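Local coordinates for Rod shape-determining protein (MreC) (Helicobacter pylori, PDB 5LP5) that binds the penicillin-binding protein PBP2 in a core cell wall synthesis complex and probably acts as a scaffold in maintaining rod shape, at residues C[217-221]-C[222-226]. Residues are numbered along the deposited sequence; the frame is centred on the assembly and turned at random.
Sequences EDHYT and YKSAV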
ATOM      1  N   GLU C 217      -7.289 -15.258   5.431  1.00 38.77           N
ATOM      2  CA  GLU C 217      -7.954 -14.832   4.194  1.00 41.62           C
ATOM      3  C   GLU C 217      -7.190 -13.650   3.600  1.00 40.16           C
ATOM      4  O   GLU C 217      -6.777 -12.746   4.327  1.00 38.59           O
ATOM      5  CB  GLU C 217      -9.398 -14.379   4.466  1.00 45.08           C
ATOM      6  CG  GLU C 217     -10.299 -15.325   5.255  1.00 47.76           C
ATOM      7  CD  GLU C 217     -11.533 -14.608   5.854  1.00 50.35           C
ATOM      8  OE1 GLU C 217     -11.798 -13.423   5.591  1.00 51.59           O
ATOM      9  OE2 GLU C 217     -12.290 -15.216   6.624  1.00 51.47           O
ATOM     10  N   ASP C 218      -6.993 -13.661   2.293  1.00 40.38           N
ATOM     11  CA  ASP C 218      -6.446 -12.491   1.600  1.00 40.39           C
ATOM     12  C   ASP C 218      -7.597 -11.618   1.098  1.00 37.09           C
ATOM     13  O   ASP C 218      -8.449 -12.109   0.387  1.00 35.77           O
ATOM     14  CB  ASP C 218      -5.565 -12.944   0.432  1.00 43.46           C
ATOM     15  CG  ASP C 218      -4.675 -11.825  -0.128  1.00 45.10           C
ATOM     16  OD1 ASP C 218      -4.237 -10.916   0.640  1.00 45.12           O
ATOM     17  OD2 ASP C 218      -4.426 -11.855  -1.356  1.00 47.64           O
ATOM     18  N   HIS C 219      -7.605 -10.346   1.474  1.00 33.92           N
ATOM     19  CA  HIS C 219      -8.531  -9.381   0.883  1.00 33.81           C
ATOM     20  C   HIS C 219      -7.763  -8.279   0.132  1.00 34.28           C
ATOM     21  O   HIS C 219      -8.262  -7.170  -0.077  1.00 35.26           O
ATOM     22  CB  HIS C 219      -9.405  -8.729   1.939  1.00 32.57           C
ATOM     23  CG  HIS C 219     -10.236  -9.688   2.735  1.00 32.21           C
ATOM     24  ND1 HIS C 219     -11.369 -10.300   2.240  1.00 32.75           N
ATOM     25  CD2 HIS C 219     -10.109 -10.112   4.015  1.00 31.15           C
ATOM     26  CE1 HIS C 219     -11.881 -11.088   3.169  1.00 31.26           C
ATOM     27  NE2 HIS C 219     -11.140 -10.987   4.259  1.00 30.22           N
ATOM     28  N   TYR C 220      -6.552  -8.591  -0.286  1.00 35.29           N
ATOM     29  CA  TYR C 220      -5.737  -7.736  -1.169  1.00 36.11           C
ATOM     30  C   TYR C 220      -5.113  -6.489  -0.519  1.00 35.10           C
ATOM     31  O   TYR C 220      -3.870  -6.350  -0.504  1.00 34.65           O
ATOM     32  CB  TYR C 220      -6.511  -7.345  -2.411  1.00 36.62           C
ATOM     33  CG  TYR C 220      -7.249  -8.514  -3.028  1.00 37.79           C
ATOM     34  CD1 TYR C 220      -6.569  -9.524  -3.685  1.00 38.65           C
ATOM     35  CD2 TYR C 220      -8.627  -8.621  -2.911  1.00 38.03           C
ATOM     36  CE1 TYR C 220      -7.249 -10.592  -4.250  1.00 39.45           C
ATOM     37  CE2 TYR C 220      -9.319  -9.678  -3.475  1.00 38.63           C
ATOM     38  CZ  TYR C 220      -8.627 -10.658  -4.145  1.00 39.49           C
ATOM     39  OH  TYR C 220      -9.314 -11.704  -4.722  1.00 41.22           O
ATOM     40  N   THR C 221      -5.948  -5.594   0.010  1.00 34.45           N
ATOM     41  CA  THR C 221      -5.412  -4.392   0.675  1.00 35.15           C
ATOM     42  C   THR C 221      -5.087  -4.687   2.154  1.00 34.53           C
ATOM     43  O   THR C 221      -4.398  -3.927   2.834  1.00 33.28           O
ATOM     44  CB  THR C 221      -6.328  -3.159   0.543  1.00 35.81           C
ATOM     45  OG1 THR C 221      -7.285  -3.130   1.601  1.00 34.37           O
ATOM     46  CG2 THR C 221      -7.051  -3.159  -0.814  1.00 37.84           C
ATOM     47  N   TYR C 222      -5.579  -5.821   2.624  1.00 34.58           N
ATOM     48  CA  TYR C 222      -5.364  -6.284   3.967  1.00 33.52           C
ATOM     49  C   TYR C 222      -5.687  -7.784   4.024  1.00 34.07           C
ATOM     50  O   TYR C 222      -6.233  -8.350   3.073  1.00 34.95           O
ATOM     51  CB  TYR C 222      -6.264  -5.495   4.922  1.00 32.19           C
ATOM     52  CG  TYR C 222      -7.733  -5.827   4.820  1.00 31.50           C
ATOM     53  CD1 TYR C 222      -8.332  -6.698   5.725  1.00 30.40           C
ATOM     54  CD2 TYR C 222      -8.526  -5.274   3.817  1.00 32.29           C
ATOM     55  CE1 TYR C 222      -9.681  -6.991   5.653  1.00 30.21           C
ATOM     56  CE2 TYR C 222      -9.885  -5.560   3.732  1.00 31.46           C
ATOM     57  CZ  TYR C 222     -10.449  -6.430   4.641  1.00 30.58           C
ATOM     58  OH  TYR C 222     -11.779  -6.724   4.546  1.00 30.45           O
ATOM     59  N   LYS C 223      -5.336  -8.411   5.148  1.00 34.01           N
ATOM     60  CA  LYS C 223      -5.632  -9.813   5.394  1.00 34.26           C
ATOM     61  C   LYS C 223      -6.397  -9.946   6.675  1.00 31.35           C
ATOM     62  O   LYS C 223      -6.383  -9.054   7.503  1.00 30.05           O
ATOM     63  CB  LYS C 223      -4.343 -10.595   5.578  1.00 37.26           C
ATOM     64  CG  LYS C 223      -3.617 -10.954   4.292  1.00 41.47           C
ATOM     65  CD  LYS C 223      -2.351 -11.776   4.569  1.00 44.10           C
ATOM     66  CE  LYS C 223      -1.349 -11.047   5.465  1.00 44.97           C
ATOM     67  NZ  LYS C 223       0.026 -11.579   5.315  1.00 46.48           N
ATOM     68  N   SER C 224      -7.043 -11.095   6.833  1.00 29.89           N
ATOM     69  CA  SER C 224      -7.762 -11.434   8.046  1.00 29.10           C
ATOM     70  C   SER C 224      -7.237 -12.747   8.590  1.00 28.17           C
ATOM     71  O   SER C 224      -6.682 -13.546   7.858  1.00 27.74           O
ATOM     72  CB  SER C 224      -9.261 -11.601   7.754  1.00 29.62           C
ATOM     73  OG  SER C 224      -9.913 -10.375   7.476  1.00 30.04           O
ATOM     74  N   ALA C 225      -7.449 -12.965   9.878  1.00 27.34           N
ATOM     75  CA  ALA C 225      -7.066 -14.201  10.520  1.00 26.92           C
ATOM     76  C   ALA C 225      -8.226 -14.709  11.323  1.00 26.12           C
ATOM     77  O   ALA C 225      -8.744 -14.015  12.191  1.00 26.09           O
ATOM     78  CB  ALA C 225      -5.866 -13.986  11.437  1.00 27.16           C
ATOM     79  N   VAL C 226      -8.644 -15.930  11.039  1.00 26.03           N
ATOM     80  CA  VAL C 226      -9.689 -16.562  11.807  1.00 26.10           C
ATOM     81  C   VAL C 226      -9.042 -17.274  12.961  1.00 25.18           C
ATOM     82  O   VAL C 226      -8.038 -17.953  12.766  1.00 26.83           O
ATOM     83  CB  VAL C 226     -10.456 -17.591  10.957  1.00 27.95           C
ATOM     84  CG1 VAL C 226     -11.568 -18.239  11.785  1.00 27.62           C
ATOM     85  CG2 VAL C 226     -11.028 -16.915   9.715  1.00 28.12           C
TER
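His219 lies against Tyr222 at the tip of the beta hairpin formed by strands 209-218 and 223-228. The tight part is here. His219 CB sits over one face of the tyrosine ring, 3.8 Å from its centroid, in a CH-pi contact. The rings, 26° from parallel, barely overlap, and Tyr222 OH lies over one imidazole face near its rim. Tyr222 CG stands between its own backbone N and carbonyl carbon (chi1 71°), which puts the ring on the His219 side; Thr221 OG1 meets its edge in plane, 3.3 Å from CD2. Across the turn, His219 N donates to Tyr222 O (2.9 Å). Beyond Asp218-Lys223, Glu217 and Ser224 form an antiparallel hydrogen-bonded pair with two backbone bonds. On their face, His219 NE2 donates to the anti lone pair of Glu217 OE1 (2.9 Å), a bent bond tilted from the ring plane. Ser224 OG bonds to Asp181.

The Asp218-Lys223 face is looser. Exposed Asp218 touches Lys223, OD1 to CG 3.7 Å, while Lys223 NZ turns to the carbonyls of Pro185 and Ala187. At the turn, Tyr220, Thr221 and Tyr222 pack on the PBP2 chain. The Glu217 carboxylate would tend to favour a protonated imidazole and limit its rotation beside Tyr222.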